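Local coordinates for tyrosinase (Aspergillus oryzae, PDB 6JU8) that catalyses, with a dinuclear copper centre, the oxidation of phenols such as tyrosine and dopa to quinones, probably yielding dopaquinone on the way to melanin, at the interface of chains A and B. Numbering follows the deposited sequence. Chains: chain A/B, Tyrosinase.

The interface of chains A and B. Residues chain A 240-241, 243, 254, 257, 355; chain B 258-259.
A:Asn257 and A:Gly254 both touch chain B and are tied to each other: the side-chain amide nitrogen ND2 of A:Asn257 donates to the backbone carbonyl O of A:Gly254 at 3.0 Å, fairly straight at the hydrogen (157°) and nearly within the amide plane. The nitrogen lies tilted from the acceptor's carbonyl plane by 33°. This bond helps to hold the rotation of the amide, one flat face of which is turned to chain B. The patch belongs to a two-fold symmetric contact between two copies of the part of tyrosinase that holds the central copper-binding domain, of the type-3 copper family; the structure alone does not show whether the pair forms in solution. Chain B contributes the start of helix 258-267, whose first two side chains pack against chain A loops. B:Leu259 goes in with both methyls. Its CD1 lies over the amide carbon CG of A:Asn257 at 3.8 Å, the two side chains crossing at about a right angle, and also meets CB and the backbone O of A:Tyr240. CD2 meets both methyls of A:Leu243, 3.6 Å from its CD2, the two leucines running past one another in opposite directions. That A:Leu243 CD2 sits over the centre of the A:Trp355 indole, 3.4 Å above its plane, so the tryptophan backs the leucine as a second shell. B:Trp258 has CG between its backbone N and carbonyl carbon (chi1 58°), which swings the indole beside B:Leu259 and toward the A:Gly241 and A:Gly254 carbonyls. Its NE1 comes within 3.6 Å of A:Gly254 O, too long for a hydrogen bond, while CZ2 lies near both glycine oxygens. B:Leu259 CG lies over the rim of one indole face.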
loop_
_atom_site.group_PDB
_atom_site.type_symbol
_atom_site.label_atom_id
_atom_site.label_comp_id
_atom_site.label_asym_id
_atom_site.label_seq_id
_atom_site.Cartn_x
_atom_site.Cartn_y
_atom_site.Cartn_z
ATOM N N TYR A 240 -1.411 6.347 6.579
ATOM C CA TYR A 240 -2.717 6.758 6.081
ATOM C C TYR A 240 -3.780 5.666 6.073
ATOM O O TYR A 240 -4.913 5.955 5.664
ATOM C CB TYR A 240 -2.633 7.369 4.660
ATOM C CG TYR A 240 -2.030 8.752 4.646
ATOM C CD1 TYR A 240 -0.646 8.924 4.685
ATOM C CD2 TYR A 240 -2.838 9.907 4.584
ATOM C CE1 TYR A 240 -0.057 10.177 4.663
ATOM C CE2 TYR A 240 -2.247 11.159 4.586
ATOM C CZ TYR A 240 -0.865 11.293 4.623
ATOM O OH TYR A 240 -0.342 12.577 4.629
ATOM N N GLY A 241 -3.498 4.431 6.491
ATOM C CA GLY A 241 -4.487 3.372 6.297
ATOM C C GLY A 241 -5.617 3.249 7.293
ATOM O O GLY A 241 -6.478 2.375 7.068
ATOM N N LEU A 243 -8.974 4.711 8.649
ATOM C CA LEU A 243 -10.053 5.635 8.317
ATOM C C LEU A 243 -11.267 5.290 9.187
ATOM O O LEU A 243 -11.576 4.102 9.363
ATOM C CB LEU A 243 -10.429 5.556 6.839
ATOM C CG LEU A 243 -9.526 6.230 5.802
ATOM C CD1 LEU A 243 -8.130 5.646 5.754
ATOM C CD2 LEU A 243 -10.195 6.138 4.419
ATOM N N GLY A 254 -3.269 -1.490 7.321
ATOM C CA GLY A 254 -3.842 -0.487 6.466
ATOM C C GLY A 254 -2.985 -0.079 5.296
ATOM O O GLY A 254 -3.400 0.739 4.468
ATOM N N ASN A 257 0.734 3.675 2.440
ATOM C CA ASN A 257 0.117 4.467 1.365
ATOM C C ASN A 257 1.003 5.660 1.028
ATOM O O ASN A 257 0.704 6.820 1.277
ATOM C CB ASN A 257 -1.302 4.837 1.766
ATOM C CG ASN A 257 -2.099 3.554 2.007
ATOM O OD1 ASN A 257 -2.402 2.813 1.069
ATOM N ND2 ASN A 257 -2.417 3.249 3.260
ATOM N N TRP A 355 -7.232 12.205 3.160
ATOM C CA TRP A 355 -7.835 11.438 4.258
ATOM C C TRP A 355 -7.012 10.205 4.611
ATOM O O TRP A 355 -6.530 9.495 3.719
ATOM C CB TRP A 355 -9.229 10.993 3.811
ATOM C CG TRP A 355 -10.095 10.347 4.848
ATOM C CD1 TRP A 355 -9.991 10.355 6.217
ATOM C CD2 TRP A 355 -11.259 9.565 4.535
ATOM N NE1 TRP A 355 -11.013 9.628 6.793
ATOM C CE2 TRP A 355 -11.809 9.127 5.758
ATOM C CE3 TRP A 355 -11.870 9.192 3.329
ATOM C CZ2 TRP A 355 -12.950 8.334 5.817
ATOM C CZ3 TRP A 355 -13.019 8.400 3.389
ATOM C CH2 TRP A 355 -13.554 7.980 4.619
ATOM N N TRP B 258 -5.055 1.625 -2.493
ATOM C CA TRP B 258 -6.514 1.594 -2.518
ATOM C C TRP B 258 -7.161 2.904 -2.123
ATOM O O TRP B 258 -8.302 3.144 -2.530
ATOM C CB TRP B 258 -7.040 0.457 -1.654
ATOM C CG TRP B 258 -6.652 0.429 -0.217
ATOM C CD1 TRP B 258 -5.583 -0.192 0.368
ATOM C CD2 TRP B 258 -7.382 1.052 0.859
ATOM N NE1 TRP B 258 -5.599 0.009 1.728
ATOM C CE2 TRP B 258 -6.691 0.777 2.058
ATOM C CE3 TRP B 258 -8.552 1.824 0.909
ATOM C CZ2 TRP B 258 -7.148 1.257 3.290
ATOM C CZ3 TRP B 258 -9.007 2.301 2.126
ATOM C CH2 TRP B 258 -8.290 2.012 3.303
ATOM N N LEU B 259 -6.496 3.753 -1.341
ATOM C CA LEU B 259 -7.093 5.052 -1.026
ATOM C C LEU B 259 -7.231 5.900 -2.287
ATOM O O LEU B 259 -8.180 6.684 -2.454
ATOM C CB LEU B 259 -6.217 5.821 -0.021
ATOM C CG LEU B 259 -6.171 5.225 1.392
ATOM C CD1 LEU B 259 -5.103 5.901 2.220
ATOM C CD2 LEU B 259 -7.504 5.406 2.111
#